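Local coordinates for protein Hpr(Ser) kinase (Coxiella burnetii, PDB 3TQF) that probably phosphorylates HPr on a serine and removes that phosphate again, using an ATP-binding site of the P-loop kind, at residues 5-10 / 49-54; 11-16 / 88-93; 41-46 / 68-73. One frame throughout, in Å; residues are numbered along the deposited sequence.

Interaction 1 of 3, residues 5-10 / 49-54; sequences QTWHAN and IDLKQE
Trp-7 and Ile-49 form a hydrogen-bonded antiparallel pair, next to the non-hydrogen-bonded pair Thr-6 and Asp-50, whose CA atoms are 4.6 Å apart. The strand axes make an angle of 131°, so this short ladder is strongly twisted. Ile-49 N donates to Trp-7 O over 2.9 Å, whereas the return bond from Trp-7 N to Ile-49 O is weak because it is bent to 121°. Farther along, Leu-51 N gives a much straighter bond to Gln-5 O (2.9 Å).

The apolar side chains gather on the face that carries Trp-7, Ile-49 and Leu-51. Trp-7 CG is anti to the backbone N (chi1 -176°); the far end of the indole leads away from the partner strand, and it is chiefly its base that meets Leu-51. The CD1 methyl of that leucine lies 3.6 Å from Trp-7 CB and approaches the ring obliquely near CE3. Ile-49 reaches with CD1 to 4.0 Å from Ala-9 CB, which itself sits in the indole plane at the ring edge. On the other face, Thr-6 CG2 only approaches Asp-50 OD1, at 4.1 Å.

Strand 5-8 thus adds itself as a short antiparallel strand to strand 48-53, which pairs on its far side with strand 58-61. Below the apolar face, Trp-7 and Ile-49 rest on Leu-20 of strand 17-23, while Trp-7 and Leu-51 both touch Ile-123 of strand 117-123. Past the ladder, Asn-10 OD1 accepts a hydrogen bond from Asp-47 N, and its side chain packs against Lys-29 and Ser-33 of helix 29-38.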
loop_
_atom_site.group_PDB
_atom_site.type_symbol
_atom_site.label_atom_id
_atom_site.label_comp_id
_atom_site.label_asym_id
_atom_site.label_seq_id
_atom_site.Cartn_x
_atom_site.Cartn_y
_atom_site.Cartn_z
ATOM N N GLN A 5 -10.033 -34.321 -5.495
ATOM C CA GLN A 5 -10.679 -33.058 -5.827
ATOM C C GLN A 5 -9.727 -31.877 -5.859
ATOM O O GLN A 5 -9.034 -31.606 -4.881
ATOM C CB GLN A 5 -11.777 -32.770 -4.802
ATOM C CG GLN A 5 -12.688 -33.953 -4.510
ATOM C CD GLN A 5 -13.473 -34.398 -5.719
ATOM O OE1 GLN A 5 -14.145 -33.598 -6.367
ATOM N NE2 GLN A 5 -13.395 -35.683 -6.030
ATOM N N THR A 6 -9.714 -31.169 -6.984
ATOM C CA THR A 6 -8.989 -29.912 -7.109
ATOM C C THR A 6 -9.972 -28.756 -7.008
ATOM O O THR A 6 -11.179 -28.951 -7.101
ATOM C CB THR A 6 -8.249 -29.816 -8.451
ATOM O OG1 THR A 6 -9.187 -29.965 -9.521
ATOM C CG2 THR A 6 -7.186 -30.898 -8.558
ATOM N N TRP A 7 -9.444 -27.551 -6.826
ATOM C CA TRP A 7 -10.259 -26.346 -6.736
ATOM C C TRP A 7 -9.436 -25.162 -7.228
ATOM O O TRP A 7 -8.298 -24.986 -6.805
ATOM C CB TRP A 7 -10.697 -26.139 -5.289
ATOM C CG TRP A 7 -11.611 -24.984 -5.061
ATOM C CD1 TRP A 7 -11.253 -23.684 -4.912
ATOM C CD2 TRP A 7 -13.036 -25.026 -4.925
ATOM N NE1 TRP A 7 -12.365 -22.904 -4.702
ATOM C CE2 TRP A 7 -13.473 -23.706 -4.705
ATOM C CE3 TRP A 7 -13.982 -26.047 -4.977
ATOM C CZ2 TRP A 7 -14.818 -23.380 -4.541
ATOM C CZ3 TRP A 7 -15.314 -25.723 -4.812
ATOM C CH2 TRP A 7 -15.719 -24.401 -4.597
ATOM N N HIS A 8 -10.007 -24.363 -8.125
ATOM C CA HIS A 8 -9.287 -23.236 -8.714
ATOM C C HIS A 8 -9.416 -21.983 -7.842
ATOM O O HIS A 8 -10.444 -21.313 -7.839
ATOM C CB HIS A 8 -9.773 -22.969 -10.147
ATOM C CG HIS A 8 -9.129 -21.779 -10.790
ATOM N ND1 HIS A 8 -7.830 -21.408 -10.530
ATOM C CD2 HIS A 8 -9.606 -20.879 -11.679
ATOM C CE1 HIS A 8 -7.537 -20.323 -11.225
ATOM N NE2 HIS A 8 -8.596 -19.985 -11.934
ATOM N N ALA A 9 -8.357 -21.676 -7.105
ATOM C CA ALA A 9 -8.325 -20.498 -6.249
ATOM C C ALA A 9 -6.956 -20.365 -5.592
ATOM O O ALA A 9 -6.126 -21.269 -5.688
ATOM C CB ALA A 9 -9.413 -20.589 -5.179
ATOM N N ASN A 10 -6.720 -19.231 -4.941
ATOM C CA ASN A 10 -5.561 -19.079 -4.070
ATOM C C ASN A 10 -6.006 -19.395 -2.654
ATOM O O ASN A 10 -7.138 -19.104 -2.285
ATOM C CB ASN A 10 -4.988 -17.666 -4.143
ATOM C CG ASN A 10 -4.563 -17.276 -5.548
ATOM O OD1 ASN A 10 -4.356 -18.129 -6.406
ATOM N ND2 ASN A 10 -4.440 -15.977 -5.786
ATOM N N ILE A 49 -5.774 -25.916 -5.712
ATOM C CA ILE A 49 -5.753 -26.481 -4.364
ATOM C C ILE A 49 -6.311 -27.899 -4.366
ATOM O O ILE A 49 -7.368 -28.142 -4.939
ATOM C CB ILE A 49 -6.651 -25.676 -3.406
ATOM C CG1 ILE A 49 -6.419 -24.182 -3.548
ATOM C CG2 ILE A 49 -6.400 -26.069 -1.968
ATOM C CD1 ILE A 49 -7.526 -23.375 -2.948
ATOM N N ASP A 50 -5.613 -28.825 -3.715
ATOM C CA ASP A 50 -6.181 -30.142 -3.441
ATOM C C ASP A 50 -7.068 -30.037 -2.204
ATOM O O ASP A 50 -6.677 -29.421 -1.211
ATOM C CB ASP A 50 -5.088 -31.190 -3.211
ATOM C CG ASP A 50 -4.245 -31.448 -4.449
ATOM O OD1 ASP A 50 -4.438 -30.765 -5.479
ATOM O OD2 ASP A 50 -3.379 -32.340 -4.388
ATOM N N LEU A 51 -8.259 -30.630 -2.277
ATOM C CA LEU A 51 -9.214 -30.617 -1.176
ATOM C C LEU A 51 -9.505 -32.038 -0.705
ATOM O O LEU A 51 -9.459 -32.981 -1.494
ATOM C CB LEU A 51 -10.524 -29.954 -1.615
ATOM C CG LEU A 51 -10.499 -28.480 -2.031
ATOM C CD1 LEU A 51 -11.878 -28.073 -2.515
ATOM C CD2 LEU A 51 -10.049 -27.568 -0.898
ATOM N N LYS A 52 -9.812 -32.185 0.582
ATOM C CA LYS A 52 -10.222 -33.475 1.139
ATOM C C LYS A 52 -10.978 -33.300 2.456
ATOM O O LYS A 52 -10.890 -32.252 3.093
ATOM C CB LYS A 52 -9.008 -34.385 1.357
ATOM C CG LYS A 52 -7.997 -33.843 2.363
ATOM C CD LYS A 52 -6.829 -34.803 2.577
ATOM C CE LYS A 52 -5.747 -34.169 3.455
ATOM N NZ LYS A 52 -4.638 -35.116 3.762
ATOM N N GLN A 53 -11.713 -34.336 2.851
ATOM C CA GLN A 53 -12.434 -34.342 4.122
ATOM C C GLN A 53 -11.768 -35.273 5.133
ATOM O O GLN A 53 -11.605 -36.468 4.875
ATOM C CB GLN A 53 -13.891 -34.755 3.914
ATOM C CG GLN A 53 -14.848 -33.584 3.853
ATOM C CD GLN A 53 -16.272 -34.010 3.573
ATOM O OE1 GLN A 53 -16.749 -35.025 4.088
ATOM N NE2 GLN A 53 -16.966 -33.231 2.751
ATOM N N GLU A 54 -11.384 -34.714 6.281
ATOM C CA GLU A 54 -10.786 -35.490 7.374
ATOM C C GLU A 54 -11.309 -35.010 8.728
ATOM O O GLU A 54 -11.023 -33.883 9.142
ATOM C CB GLU A 54 -9.262 -35.367 7.341
ATOM C CG GLU A 54 -8.606 -36.090 6.175
ATOM C CD GLU A 54 -7.086 -36.130 6.280
ATOM O OE1 GLU A 54 -6.483 -35.112 6.691
ATOM O OE2 GLU A 54 -6.496 -37.181 5.942
#

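Interaction 2 of 3, residues 11-16 / 88-93; sequences FLVIDK and AVVNQH
Val-13 packs against the imidazole of His-93 where a beta hairpin, strands 10-14 and 17-23, meets the start of strand 92-102 in the mixed sheet of this HPr kinase domain. Strand 17-23 pairs with both of the others. Strands 10-14 and 92-102 do not pair directly: the CA atoms of Val-13 and His-93 are 7.4 Å apart, and side chains, together with two carbonyl oxygens set against ring edges, make the contact in place of a backbone ladder.

The main interaction is CH-pi. Val-13 CG2 stands over one face of the imidazole, 3.9 Å from the ring centroid and 28° off its normal, with CG and CD2 as its nearest ring atoms. CG1 of the same valine lies over that face too, displaced toward the rim near NE2. The side chains of Val-13 and His-93 cross at about a right angle.

The remaining contacts set ring edges against carbonyl oxygens. Phe-11 turns the CE2-CZ edge of its ring to His-93 O, which lies in the ring plane 3.5 Å from CE2; the phenyl also packs on Leu-20 of strand 17-23 and Val-44 of strand 42-45. Asp-15 and Lys-16, both with left-handed backbone angles that fit a type I' turn, reverse the hairpin, and Asp-15 forms a salt bridge to Arg-153 of helix 141-165. From this turn Lys-16 O points at the imidazole edge near the ring plane, 3.1 Å from His-93 CE1 and 3.3 Å from NE2, where the angle is too poor for a hydrogen bond.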
loop_
_atom_site.group_PDB
_atom_site.type_symbol
_atom_site.label_atom_id
_atom_site.label_comp_id
_atom_site.label_asym_id
_atom_site.label_seq_id
_atom_site.Cartn_x
_atom_site.Cartn_y
_atom_site.Cartn_z
ATOM N N PHE A 11 -5.116 -19.991 -1.865
ATOM C CA PHE A 11 -5.445 -20.407 -0.509
ATOM C C PHE A 11 -4.400 -19.876 0.452
ATOM O O PHE A 11 -3.228 -20.223 0.358
ATOM C CB PHE A 11 -5.528 -21.937 -0.438
ATOM C CG PHE A 11 -6.156 -22.470 0.824
ATOM C CD1 PHE A 11 -7.259 -21.859 1.395
ATOM C CD2 PHE A 11 -5.661 -23.618 1.413
ATOM C CE1 PHE A 11 -7.837 -22.366 2.548
ATOM C CE2 PHE A 11 -6.235 -24.137 2.566
ATOM C CZ PHE A 11 -7.325 -23.508 3.135
ATOM N N LEU A 12 -4.841 -19.016 1.366
ATOM C CA LEU A 12 -3.961 -18.364 2.328
ATOM C C LEU A 12 -4.493 -18.597 3.738
ATOM O O LEU A 12 -5.697 -18.781 3.929
ATOM C CB LEU A 12 -3.908 -16.862 2.048
ATOM C CG LEU A 12 -3.518 -16.443 0.626
ATOM C CD1 LEU A 12 -4.227 -15.179 0.219
ATOM C CD2 LEU A 12 -2.011 -16.276 0.514
ATOM N N VAL A 13 -3.596 -18.595 4.720
ATOM C CA VAL A 13 -4.006 -18.560 6.113
ATOM C C VAL A 13 -3.916 -17.108 6.572
ATOM O O VAL A 13 -2.844 -16.500 6.505
ATOM C CB VAL A 13 -3.136 -19.465 6.998
ATOM C CG1 VAL A 13 -3.605 -19.397 8.449
ATOM C CG2 VAL A 13 -3.181 -20.901 6.491
ATOM N N ILE A 14 -5.055 -16.557 7.001
ATOM C CA ILE A 14 -5.156 -15.176 7.451
ATOM C C ILE A 14 -5.876 -15.126 8.787
ATOM O O ILE A 14 -7.046 -15.487 8.875
ATOM C CB ILE A 14 -5.959 -14.315 6.471
ATOM C CG1 ILE A 14 -5.386 -14.414 5.054
ATOM C CG2 ILE A 14 -5.973 -12.870 6.941
ATOM C CD1 ILE A 14 -6.228 -13.697 3.994
ATOM N N ASP A 15 -5.171 -14.673 9.822
ATOM C CA ASP A 15 -5.717 -14.576 11.175
ATOM C C ASP A 15 -6.323 -15.908 11.614
ATOM O O ASP A 15 -7.441 -15.950 12.113
ATOM C CB ASP A 15 -6.755 -13.444 11.242
ATOM C CG ASP A 15 -7.166 -13.098 12.668
ATOM O OD1 ASP A 15 -6.365 -13.321 13.602
ATOM O OD2 ASP A 15 -8.296 -12.603 12.854
ATOM N N LYS A 16 -5.577 -16.990 11.406
ATOM C CA LYS A 16 -6.010 -18.363 11.734
ATOM C C LYS A 16 -7.069 -18.951 10.780
ATOM O O LYS A 16 -7.406 -20.127 10.900
ATOM C CB LYS A 16 -6.520 -18.474 13.181
ATOM C CG LYS A 16 -5.582 -17.940 14.264
ATOM C CD LYS A 16 -4.638 -19.009 14.814
ATOM C CE LYS A 16 -4.492 -18.929 16.346
ATOM N NZ LYS A 16 -4.315 -17.538 16.860
ATOM N N ALA A 88 6.437 -18.533 6.453
ATOM C CA ALA A 88 5.547 -17.822 5.522
ATOM C C ALA A 88 4.696 -18.762 4.661
ATOM O O ALA A 88 3.774 -18.314 3.982
ATOM C CB ALA A 88 6.361 -16.898 4.623
ATOM N N VAL A 89 5.019 -20.055 4.676
ATOM C CA VAL A 89 4.263 -21.063 3.930
ATOM C C VAL A 89 3.821 -22.205 4.845
ATOM O O VAL A 89 4.517 -22.564 5.794
ATOM C CB VAL A 89 5.095 -21.654 2.774
ATOM C CG1 VAL A 89 4.247 -22.591 1.932
ATOM C CG2 VAL A 89 5.672 -20.545 1.911
ATOM N N VAL A 90 2.658 -22.769 4.536
ATOM C CA VAL A 90 2.082 -23.881 5.286
ATOM C C VAL A 90 1.610 -24.938 4.296
ATOM O O VAL A 90 1.120 -24.599 3.221
ATOM C CB VAL A 90 0.917 -23.383 6.181
ATOM C CG1 VAL A 90 -0.288 -24.285 6.076
ATOM C CG2 VAL A 90 1.380 -23.238 7.632
ATOM N N ASN A 91 1.768 -26.214 4.645
ATOM C CA ASN A 91 1.434 -27.300 3.709
ATOM C C ASN A 91 -0.063 -27.636 3.642
ATOM O O ASN A 91 -0.534 -28.138 2.620
ATOM C CB ASN A 91 2.280 -28.560 3.965
ATOM C CG ASN A 91 1.997 -29.215 5.309
ATOM O OD1 ASN A 91 1.289 -28.667 6.155
ATOM N ND2 ASN A 91 2.559 -30.403 5.510
ATOM N N GLN A 92 -0.800 -27.362 4.715
ATOM C CA GLN A 92 -2.254 -27.521 4.706
ATOM C C GLN A 92 -2.943 -26.699 5.795
ATOM O O GLN A 92 -2.301 -26.200 6.715
ATOM C CB GLN A 92 -2.645 -28.998 4.842
ATOM C CG GLN A 92 -2.056 -29.708 6.043
ATOM C CD GLN A 92 -2.688 -31.066 6.281
ATOM O OE1 GLN A 92 -2.414 -32.032 5.566
ATOM N NE2 GLN A 92 -3.536 -31.150 7.300
ATOM N N HIS A 93 -4.261 -26.565 5.672
ATOM C CA HIS A 93 -5.065 -25.837 6.645
ATOM C C HIS A 93 -6.543 -26.042 6.330
ATOM O O HIS A 93 -6.906 -26.310 5.188
ATOM C CB HIS A 93 -4.724 -24.343 6.606
ATOM C CG HIS A 93 -5.191 -23.581 7.806
ATOM N ND1 HIS A 93 -6.468 -23.075 7.915
ATOM C CD2 HIS A 93 -4.548 -23.228 8.943
ATOM C CE1 HIS A 93 -6.594 -22.452 9.072
ATOM N NE2 HIS A 93 -5.442 -22.528 9.713
#

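Interaction 3 of 3, residues 41-46 / 68-73; sequences HQLVCD and GYILIT
Asp-46 meets Tyr-69, Ile-70 and Leu-71 just past the end of strand 42-45, as its side chain extends toward the backbone of strand 69-72. Its CB comes first, 3.8 Å from Tyr-69 O. CG is roughly anti to the backbone N (chi1 -155°) and passes the Ile-70 side chain 4.3 Å from CG1. At the tip the carboxylate divides its neighbours. OD2 is turned to strand 69-72, 4.1 Å from Ile-70 CA and 3.6 Å from Leu-71 N, without forming a hydrogen bond to that amide. OD1 has a weak hydrogen bond to Ser-30 OG, at the start of helix 29-38.

The apolar part of the contact belongs to Leu-43, whose CD2 methyl touches Ile-70 CG1 at 3.7 Å and lies 4.0 Å from Ile-70 CD1. The two side chains run alongside each other in opposite senses, so that the leucine meets the isoleucine through a single methyl branch.

Between Leu-43 and Asp-46, Val-44 and Cys-45 both face Phe-11 in a classic beta bulge, from which Cys-45 is tied to Cys-62 by a disulfide. Strand 69-72 lies outside the main sheet, in a small hairpin with strand 76-79, and its Leu-71 packs against Pro-113 of a second subunit.

Ser-30 belongs to a probable P-loop, or Walker A, motif. An aspartate following a strand and reaching the P-loop serine recalls the Walker B position of P-loop nucleotide-binding folds, consistent with the ATP binding expected of this family.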
loop_
_atom_site.group_PDB
_atom_site.type_symbol
_atom_site.label_atom_id
_atom_site.label_comp_id
_atom_site.label_asym_id
_atom_site.label_seq_id
_atom_site.Cartn_x
_atom_site.Cartn_y
_atom_site.Cartn_z
ATOM N N HIS A 41 0.996 -12.844 6.954
ATOM C CA HIS A 41 0.097 -13.978 6.767
ATOM C C HIS A 41 0.828 -15.075 6.008
ATOM O O HIS A 41 2.024 -14.947 5.744
ATOM C CB HIS A 41 -1.179 -13.538 6.048
ATOM C CG HIS A 41 -1.880 -12.404 6.732
ATOM N ND1 HIS A 41 -2.224 -12.442 8.066
ATOM C CD2 HIS A 41 -2.274 -11.194 6.277
ATOM C CE1 HIS A 41 -2.808 -11.308 8.400
ATOM N NE2 HIS A 41 -2.851 -10.533 7.333
ATOM N N GLN A 42 0.129 -16.156 5.672
ATOM C CA GLN A 42 0.781 -17.341 5.130
ATOM C C GLN A 42 0.146 -17.830 3.839
ATOM O O GLN A 42 -1.063 -17.719 3.641
ATOM C CB GLN A 42 0.754 -18.475 6.158
ATOM C CG GLN A 42 1.570 -18.206 7.402
ATOM C CD GLN A 42 1.374 -19.270 8.463
ATOM O OE1 GLN A 42 0.245 -19.663 8.762
ATOM N NE2 GLN A 42 2.472 -19.733 9.047
ATOM N N LEU A 43 0.987 -18.393 2.977
ATOM C CA LEU A 43 0.558 -19.014 1.729
ATOM C C LEU A 43 0.334 -20.504 1.950
ATOM O O LEU A 43 1.150 -21.169 2.582
ATOM C CB LEU A 43 1.632 -18.812 0.652
ATOM C CG LEU A 43 1.506 -19.577 -0.668
ATOM C CD1 LEU A 43 0.250 -19.178 -1.426
ATOM C CD2 LEU A 43 2.744 -19.337 -1.508
ATOM N N VAL A 44 -0.777 -21.023 1.439
ATOM C CA VAL A 44 -0.954 -22.461 1.322
ATOM C C VAL A 44 -0.683 -22.845 -0.128
ATOM O O VAL A 44 0.164 -23.702 -0.393
ATOM C CB VAL A 44 -2.350 -22.927 1.763
ATOM C CG1 VAL A 44 -2.400 -24.442 1.834
ATOM C CG2 VAL A 44 -2.697 -22.340 3.109
ATOM N N CYS A 45 -1.377 -22.201 -1.065
ATOM C CA CYS A 45 -1.176 -22.498 -2.481
ATOM C C CYS A 45 -1.672 -21.413 -3.441
ATOM O O CYS A 45 -2.658 -20.730 -3.170
ATOM C CB CYS A 45 -1.861 -23.816 -2.831
ATOM S SG CYS A 45 -1.087 -24.683 -4.207
ATOM N N ASP A 46 -0.975 -21.283 -4.569
ATOM C CA ASP A 46 -1.364 -20.386 -5.651
ATOM C C ASP A 46 -2.108 -21.207 -6.698
ATOM O O ASP A 46 -1.835 -22.399 -6.866
ATOM C CB ASP A 46 -0.112 -19.751 -6.278
ATOM C CG ASP A 46 -0.391 -18.407 -6.962
ATOM O OD1 ASP A 46 -1.036 -17.523 -6.341
ATOM O OD2 ASP A 46 0.075 -18.223 -8.114
ATOM N N GLY A 68 5.099 -23.539 -2.350
ATOM C CA GLY A 68 5.995 -22.455 -1.952
ATOM C C GLY A 68 6.224 -21.391 -3.011
ATOM O O GLY A 68 6.859 -20.374 -2.730
ATOM N N TYR A 69 5.704 -21.609 -4.219
ATOM C CA TYR A 69 5.938 -20.700 -5.338
ATOM C C TYR A 69 4.688 -19.918 -5.739
ATOM O O TYR A 69 3.576 -20.439 -5.691
ATOM C CB TYR A 69 6.476 -21.470 -6.539
ATOM C CG TYR A 69 7.840 -22.071 -6.301
ATOM C CD1 TYR A 69 8.989 -21.292 -6.391
ATOM C CD2 TYR A 69 7.986 -23.419 -5.985
ATOM C CE1 TYR A 69 10.245 -21.840 -6.174
ATOM C CE2 TYR A 69 9.235 -23.974 -5.769
ATOM C CZ TYR A 69 10.360 -23.180 -5.863
ATOM O OH TYR A 69 11.601 -23.725 -5.648
ATOM N N ILE A 70 4.903 -18.660 -6.128
ATOM C CA ILE A 70 3.858 -17.753 -6.605
ATOM C C ILE A 70 4.325 -17.165 -7.926
ATOM O O ILE A 70 5.497 -16.844 -8.070
ATOM C CB ILE A 70 3.641 -16.579 -5.617
ATOM C CG1 ILE A 70 2.784 -17.017 -4.436
ATOM C CG2 ILE A 70 2.972 -15.386 -6.294
ATOM C CD1 ILE A 70 2.486 -15.876 -3.458
ATOM N N LEU A 71 3.415 -17.027 -8.881
ATOM C CA LEU A 71 3.723 -16.366 -10.144
ATOM C C LEU A 71 3.071 -14.985 -10.168
ATOM O O LEU A 71 1.872 -14.851 -9.908
ATOM C CB LEU A 71 3.227 -17.205 -11.322
ATOM C CG LEU A 71 3.413 -16.607 -12.723
ATOM C CD1 LEU A 71 4.890 -16.479 -13.075
ATOM C CD2 LEU A 71 2.690 -17.448 -13.764
ATOM N N ILE A 72 3.869 -13.963 -10.469
ATOM C CA ILE A 72 3.378 -12.600 -10.630
ATOM C C ILE A 72 3.964 -12.040 -11.915
ATOM O O ILE A 72 5.183 -11.970 -12.062
ATOM C CB ILE A 72 3.787 -11.705 -9.447
ATOM C CG1 ILE A 72 3.093 -12.170 -8.162
ATOM C CG2 ILE A 72 3.440 -10.251 -9.728
ATOM C CD1 ILE A 72 3.406 -11.308 -6.956
ATOM N N THR A 73 3.100 -11.656 -12.850
ATOM C CA THR A 73 3.560 -11.201 -14.153
ATOM C C THR A 73 4.387 -9.934 -13.989
ATOM O O THR A 73 3.981 -9.002 -13.306
ATOM C CB THR A 73 2.390 -10.958 -15.126
ATOM O OG1 THR A 73 1.460 -10.041 -14.540
ATOM C CG2 THR A 73 1.672 -12.280 -15.445
#

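Overall arrangement
Interactions 1 and 2 concern the main sheet, which interaction 3 joins to the separate hairpin of strands 69-72 and 76-79. Their chemistry differs accordingly: 5-10/49-54 is a true backbone ladder, 11-16/88-93 rests on a CH-pi contact, and 41-46/68-73 on apolar packing beside a carboxylate. The centre of interaction 2 is nearest the chain centre, about 9 Å from it, against about 12 and 13 Å for those of interactions 3 and 1; all three are only partly buried. Strands 10-14 and 42-45 are sheet neighbours, linking interactions 2 and 3, while Ile-49 CD1 packs on Phe-11 CB, 3.5 Å away, between interactions 1 and 2. Asn-10 meets Asp-46 beside the probable P-loop.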